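Local coordinates for Maltose/maltodextrin transport permease homologue (Bdellovibrio bacteriovorus HD100, PDB 6FFL), which probably binds maltose and maltodextrins as the solute-binding domain fused to the membrane subunit of an ABC transporter, and holds maltotriose in this crystal, at residues E21-F26 with V288-Y293; L119-F124 with A244-G249. All coordinates share one frame; numbering follows the deposited sequence.

The two contacts sit in different lobes of a two-lobed solute-binding domain that holds maltotriose in the cleft between them. Contact 1 packs helix 13-29 against helix 281-294 beside the mixed sheet that contains strands 4-9 and 34-39; contact 2 pairs strand 116-121 with strand 248-251 in the four-stranded sheet of the other lobe. Their centres lie 34 Å apart and their nearest atoms about 16 Å, so they do not touch. In sequence, both segments of contact 2 fall between those of contact 1, as the chain passes from one lobe to the other and returns. Contact 2 stays clear of the sugar, the Leu-119 side chain lying about 12 Å from a bound glucose unit.

Contact 1 (E21-F26 with V288-Y293); sequences EALEKF and VKLLKY
Two helices that share one face of a beta-sheet meet here through interleaved side chains: Phe-26 of helix 13-29 reaches toward helix 281-294, and Tyr-293 reaches back. The segment axes come no closer than 11.3 Å and their directions differ by 130°, a spacing wide enough for large side chains to bridge the gap. With CG anti to the backbone N in both aromatics (chi1 179° in Phe-26), the two slide past each other in opposite directions. Their ring planes are inclined at 40° with centroids 5.4 Å apart, neither stacked nor edge-to-face. Leu-290 CD1 sits over the centre of one Phe-26 face in a CH-pi contact, 3.5 Å from the ring centroid, and the same methyl meets Leu-23 CD2 at 3.9 Å. In the alpha/beta lobe of a periplasmic binding protein such helices pack on the central sheet, and Val-35 of strand 34-39 accordingly touches Leu-23, Phe-26 and Leu-290. At the tyrosine tip, a weak hydrogen bond of 3.3 Å runs from Tyr-293 OH to Ala-22 O, which already accepts the helical bond from Phe-26 N, and CE2 brings the ring edge up to the same oxygen. The aliphatic part of Lys-25 crosses the tyrosine nearly at right angles, its CG 3.4 Å from Tyr-293 OH, while its ammonium forms a salt bridge with Glu-29.

Contact 2 (L119-F124 with A244-G249); sequences LYNKKF and AKVDFG
With chi1 at 54°, Tyr-120 CG lies between the backbone N and the carbonyl carbon, which turns one ring face onto Gly-249, its partner in the strand pair. Gly-249, having no side chain, lets its backbone lie directly against that face in a CH-pi contact, its CA 3.8 Å from the Tyr-120 ring centroid and 20° off the normal. The backbones of this antiparallel hydrogen-bonded pair are joined by Tyr-120 N to Gly-249 O at 3.0 Å and Gly-249 N to Tyr-120 O at 2.9 Å. Beyond the neighbouring non-hydrogen-bonded pair, Asn-121 with Phe-248, a third backbone bond runs from Lys-122 N to Asp-247 O at 2.8 Å, close to straight. The extended Lys-122 chain crosses Asp-247 at about a right angle: its CD packs against the carboxylate, whereas NZ stays 4.2 Å from Asp-247 OD1, beyond salt-bridge range. A water links Asn-121 OD1 to Asp-247 N. That same OD1 accepts from Lys-123 N, which sits above the carbonyl plane, while ND2 bonds Asn-226, so both ends of the amide are held. On the face that carries Asn-121, Leu-119 and Phe-248 lie side by side and point the same way, near Tyr-241 of helix 238-243. An Asx turn at Asn-121, the last residue of strand 116-121, lies where that strand meets 248-251, an outermost strand of this lobe's four-stranded mixed sheet in the periplasmic binding protein fold.

Contact 1 (E21-F26 with V288-Y293)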
loop_
_atom_site.group_PDB
_atom_site.type_symbol
_atom_site.label_atom_id
_atom_site.label_comp_id
_atom_site.label_asym_id
_atom_site.label_seq_id
_atom_site.Cartn_x
_atom_site.Cartn_y
_atom_site.Cartn_z
ATOM N N GLU A 21 -5.486 14.743 -14.942
ATOM C CA GLU A 21 -6.677 14.939 -15.763
ATOM C C GLU A 21 -7.841 15.452 -14.921
ATOM O O GLU A 21 -8.562 16.369 -15.334
ATOM C CB GLU A 21 -7.054 13.632 -16.465
ATOM C CG GLU A 21 -8.366 13.687 -17.237
ATOM C CD GLU A 21 -8.656 12.413 -18.018
ATOM O OE1 GLU A 21 -7.778 11.524 -18.083
ATOM O OE2 GLU A 21 -9.768 12.302 -18.577
ATOM N N ALA A 22 -8.028 14.878 -13.731
ATOM C CA ALA A 22 -9.101 15.328 -12.851
ATOM C C ALA A 22 -8.881 16.768 -12.401
ATOM O O ALA A 22 -9.827 17.559 -12.352
ATOM C CB ALA A 22 -9.205 14.393 -11.644
ATOM N N LEU A 23 -7.641 17.124 -12.055
ATOM C CA LEU A 23 -7.368 18.485 -11.603
ATOM C C LEU A 23 -7.583 19.489 -12.727
ATOM O O LEU A 23 -8.048 20.607 -12.492
ATOM C CB LEU A 23 -5.943 18.586 -11.058
ATOM C CG LEU A 23 -5.638 17.868 -9.741
ATOM C CD1 LEU A 23 -4.195 18.138 -9.328
ATOM C CD2 LEU A 23 -6.613 18.326 -8.650
ATOM N N GLU A 24 -7.257 19.098 -13.960
ATOM C CA GLU A 24 -7.473 19.984 -15.096
ATOM C C GLU A 24 -8.960 20.275 -15.275
ATOM O O GLU A 24 -9.352 21.420 -15.532
ATOM C CB GLU A 24 -6.855 19.343 -16.341
ATOM C CG GLU A 24 -7.108 20.028 -17.663
ATOM C CD GLU A 24 -6.553 19.210 -18.824
ATOM O OE1 GLU A 24 -5.329 18.946 -18.835
ATOM O OE2 GLU A 24 -7.339 18.819 -19.713
ATOM N N LYS A 25 -9.808 19.257 -15.102
ATOM C CA LYS A 25 -11.250 19.467 -15.189
ATOM C C LYS A 25 -11.756 20.310 -14.024
ATOM O O LYS A 25 -12.636 21.160 -14.212
ATOM C CB LYS A 25 -11.975 18.118 -15.221
ATOM C CG LYS A 25 -13.481 18.192 -15.256
ATOM C CD LYS A 25 -14.028 17.366 -16.400
ATOM C CE LYS A 25 -15.499 17.692 -16.648
ATOM N NZ LYS A 25 -16.388 17.157 -15.581
ATOM N N PHE A 26 -11.204 20.097 -12.826
ATOM C CA PHE A 26 -11.616 20.881 -11.664
ATOM C C PHE A 26 -11.355 22.366 -11.890
ATOM O O PHE A 26 -12.228 23.207 -11.639
ATOM C CB PHE A 26 -10.894 20.389 -10.405
ATOM C CG PHE A 26 -11.253 21.165 -9.161
ATOM C CD1 PHE A 26 -12.429 20.895 -8.473
ATOM C CD2 PHE A 26 -10.423 22.174 -8.689
ATOM C CE1 PHE A 26 -12.772 21.611 -7.330
ATOM C CE2 PHE A 26 -10.757 22.902 -7.545
ATOM C CZ PHE A 26 -11.935 22.619 -6.867
ATOM N N VAL A 288 -12.179 22.261 0.523
ATOM C CA VAL A 288 -13.330 21.389 0.724
ATOM C C VAL A 288 -13.988 21.063 -0.611
ATOM O O VAL A 288 -14.370 19.914 -0.861
ATOM C CB VAL A 288 -14.307 22.033 1.726
ATOM C CG1 VAL A 288 -15.643 21.316 1.737
ATOM C CG2 VAL A 288 -13.688 22.007 3.121
ATOM N N LYS A 289 -14.100 22.056 -1.500
ATOM C CA LYS A 289 -14.625 21.803 -2.840
ATOM C C LYS A 289 -13.784 20.766 -3.570
ATOM O O LYS A 289 -14.318 19.840 -4.187
ATOM C CB LYS A 289 -14.679 23.097 -3.650
ATOM C CG LYS A 289 -15.796 24.034 -3.260
ATOM C CD LYS A 289 -15.761 25.286 -4.115
ATOM C CE LYS A 289 -17.159 25.789 -4.422
ATOM N NZ LYS A 289 -17.148 27.257 -4.629
ATOM N N LEU A 290 -12.457 20.900 -3.498
ATOM C CA LEU A 290 -11.583 19.958 -4.184
ATOM C C LEU A 290 -11.697 18.563 -3.584
ATOM O O LEU A 290 -11.712 17.567 -4.318
ATOM C CB LEU A 290 -10.141 20.455 -4.132
ATOM C CG LEU A 290 -9.138 19.608 -4.916
ATOM C CD1 LEU A 290 -9.530 19.586 -6.391
ATOM C CD2 LEU A 290 -7.733 20.156 -4.741
ATOM N N LEU A 291 -11.767 18.477 -2.250
ATOM C CA LEU A 291 -11.929 17.190 -1.573
ATOM C C LEU A 291 -13.209 16.484 -2.009
ATOM O O LEU A 291 -13.212 15.271 -2.253
ATOM C CB LEU A 291 -11.938 17.414 -0.058
ATOM C CG LEU A 291 -12.372 16.257 0.838
ATOM C CD1 LEU A 291 -11.371 15.169 0.712
ATOM C CD2 LEU A 291 -12.484 16.706 2.293
ATOM N N LYS A 292 -14.316 17.221 -2.076
ATOM C CA LYS A 292 -15.567 16.622 -2.527
ATOM C C LYS A 292 -15.472 16.190 -3.987
ATOM O O LYS A 292 -15.982 15.128 -4.361
ATOM C CB LYS A 292 -16.719 17.606 -2.332
ATOM C CG LYS A 292 -17.060 17.914 -0.864
ATOM C CD LYS A 292 -18.162 18.990 -0.806
ATOM C CE LYS A 292 -18.640 19.260 0.611
ATOM N NZ LYS A 292 -19.576 20.435 0.664
ATOM N N TYR A 293 -14.816 16.993 -4.826
ATOM C CA TYR A 293 -14.672 16.626 -6.234
ATOM C C TYR A 293 -13.811 15.373 -6.406
ATOM O O TYR A 293 -14.160 14.468 -7.181
ATOM C CB TYR A 293 -14.080 17.796 -7.018
ATOM C CG TYR A 293 -13.764 17.450 -8.451
ATOM C CD1 TYR A 293 -14.785 17.263 -9.377
ATOM C CD2 TYR A 293 -12.454 17.310 -8.878
ATOM C CE1 TYR A 293 -14.507 16.941 -10.692
ATOM C CE2 TYR A 293 -12.163 16.992 -10.195
ATOM C CZ TYR A 293 -13.194 16.807 -11.093
ATOM O OH TYR A 293 -12.911 16.491 -12.399
#

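Contact 2 (L119-F124 with A244-G249)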
loop_
_atom_site.group_PDB
_atom_site.type_symbol
_atom_site.label_atom_id
_atom_site.label_comp_id
_atom_site.label_asym_id
_atom_site.label_seq_id
_atom_site.Cartn_x
_atom_site.Cartn_y
_atom_site.Cartn_z
ATOM N N LEU A 119 1.511 -11.401 -8.769
ATOM C CA LEU A 119 1.277 -11.108 -10.174
ATOM C C LEU A 119 2.183 -12.029 -10.959
ATOM O O LEU A 119 3.301 -12.319 -10.523
ATOM C CB LEU A 119 1.582 -9.636 -10.533
ATOM C CG LEU A 119 0.753 -8.570 -9.803
ATOM C CD1 LEU A 119 1.398 -8.189 -8.469
ATOM C CD2 LEU A 119 0.598 -7.343 -10.705
ATOM N N TYR A 120 1.715 -12.489 -12.113
ATOM C CA TYR A 120 2.536 -13.388 -12.907
ATOM C C TYR A 120 2.422 -12.999 -14.369
ATOM O O TYR A 120 1.347 -12.596 -14.826
ATOM C CB TYR A 120 2.148 -14.867 -12.703
ATOM C CG TYR A 120 0.687 -15.214 -12.922
ATOM C CD1 TYR A 120 -0.245 -15.068 -11.901
ATOM C CD2 TYR A 120 0.250 -15.720 -14.143
ATOM C CE1 TYR A 120 -1.587 -15.403 -12.096
ATOM C CE2 TYR A 120 -1.082 -16.053 -14.346
ATOM C CZ TYR A 120 -1.990 -15.893 -13.323
ATOM O OH TYR A 120 -3.311 -16.229 -13.527
ATOM N N ASN A 121 3.542 -13.119 -15.088
ATOM C CA ASN A 121 3.622 -12.782 -16.502
ATOM C C ASN A 121 3.183 -13.997 -17.314
ATOM O O ASN A 121 3.816 -15.058 -17.254
ATOM C CB ASN A 121 5.054 -12.352 -16.846
ATOM C CG ASN A 121 5.195 -11.773 -18.255
ATOM O OD1 ASN A 121 4.380 -12.030 -19.138
ATOM N ND2 ASN A 121 6.256 -10.988 -18.466
ATOM N N LYS A 122 2.086 -13.850 -18.055
ATOM C CA LYS A 122 1.540 -14.965 -18.815
ATOM C C LYS A 122 2.421 -15.381 -19.987
ATOM O O LYS A 122 2.147 -16.422 -20.596
ATOM C CB LYS A 122 0.134 -14.605 -19.285
ATOM C CG LYS A 122 -0.850 -14.542 -18.132
ATOM C CD LYS A 122 -2.178 -13.958 -18.591
ATOM C CE LYS A 122 -3.220 -14.013 -17.487
ATOM N NZ LYS A 122 -4.562 -13.567 -17.970
ATOM N N LYS A 123 3.468 -14.612 -20.316
ATOM C CA LYS A 123 4.485 -15.117 -21.237
ATOM C C LYS A 123 5.135 -16.383 -20.694
ATOM O O LYS A 123 5.596 -17.228 -21.468
ATOM C CB LYS A 123 5.575 -14.065 -21.477
ATOM C CG LYS A 123 5.399 -13.187 -22.683
ATOM C CD LYS A 123 6.554 -12.191 -22.780
ATOM C CE LYS A 123 6.972 -11.960 -24.220
ATOM N NZ LYS A 123 5.799 -11.813 -25.127
ATOM N N PHE A 124 5.208 -16.512 -19.372
ATOM C CA PHE A 124 5.912 -17.599 -18.704
ATOM C C PHE A 124 5.003 -18.537 -17.931
ATOM O O PHE A 124 5.281 -19.732 -17.855
ATOM C CB PHE A 124 6.956 -17.020 -17.741
ATOM C CG PHE A 124 7.923 -16.083 -18.403
ATOM C CD1 PHE A 124 8.846 -16.554 -19.324
ATOM C CD2 PHE A 124 7.909 -14.727 -18.105
ATOM C CE1 PHE A 124 9.741 -15.689 -19.939
ATOM C CE2 PHE A 124 8.800 -13.859 -18.711
ATOM C CZ PHE A 124 9.717 -14.342 -19.638
ATOM N N ALA A 244 2.460 -0.717 -19.749
ATOM C CA ALA A 244 3.693 -1.341 -20.211
ATOM C C ALA A 244 3.448 -2.607 -21.022
ATOM O O ALA A 244 4.414 -3.279 -21.395
ATOM C CB ALA A 244 4.595 -1.657 -19.018
ATOM N N LYS A 245 2.185 -2.945 -21.287
ATOM C CA LYS A 245 1.806 -4.081 -22.123
ATOM C C LYS A 245 2.271 -5.414 -21.543
ATOM O O LYS A 245 2.570 -6.356 -22.279
ATOM C CB LYS A 245 2.312 -3.899 -23.560
ATOM C CG LYS A 245 1.607 -2.762 -24.302
ATOM C CD LYS A 245 2.218 -2.504 -25.679
ATOM C CE LYS A 245 1.584 -1.283 -26.338
ATOM N NZ LYS A 245 2.188 -0.984 -27.669
ATOM N N VAL A 246 2.325 -5.523 -20.219
ATOM C CA VAL A 246 2.550 -6.815 -19.587
ATOM C C VAL A 246 1.212 -7.541 -19.533
ATOM O O VAL A 246 0.237 -7.016 -18.987
ATOM C CB VAL A 246 3.145 -6.658 -18.179
ATOM C CG1 VAL A 246 3.466 -8.034 -17.587
ATOM C CG2 VAL A 246 4.382 -5.766 -18.202
ATOM N N ASP A 247 1.165 -8.742 -20.108
ATOM C CA ASP A 247 0.002 -9.622 -20.000
ATOM C C ASP A 247 0.129 -10.388 -18.690
ATOM O O ASP A 247 0.762 -11.442 -18.620
ATOM C CB ASP A 247 -0.081 -10.563 -21.196
ATOM C CG ASP A 247 -1.331 -11.422 -21.175
ATOM O OD1 ASP A 247 -2.266 -11.101 -20.411
ATOM O OD2 ASP A 247 -1.377 -12.423 -21.913
ATOM N N PHE A 248 -0.460 -9.843 -17.632
ATOM C CA PHE A 248 -0.303 -10.420 -16.305
ATOM C C PHE A 248 -1.623 -10.957 -15.767
ATOM O O PHE A 248 -2.706 -10.477 -16.122
ATOM C CB PHE A 248 0.283 -9.401 -15.313
ATOM C CG PHE A 248 -0.631 -8.232 -15.001
ATOM C CD1 PHE A 248 -0.616 -7.083 -15.782
ATOM C CD2 PHE A 248 -1.466 -8.274 -13.902
ATOM C CE1 PHE A 248 -1.438 -6.004 -15.479
ATOM C CE2 PHE A 248 -2.291 -7.200 -13.582
ATOM C CZ PHE A 248 -2.278 -6.061 -14.371
ATOM N N GLY A 249 -1.511 -11.975 -14.911
ATOM C CA GLY A 249 -2.596 -12.418 -14.067
ATOM C C GLY A 249 -2.285 -12.071 -12.619
ATOM O O GLY A 249 -1.178 -11.657 -12.278
HETATM O O HOH W 1 3.568 -10.097 -20.961
HETATM O O HOH W 2 -5.362 -11.645 -16.589
#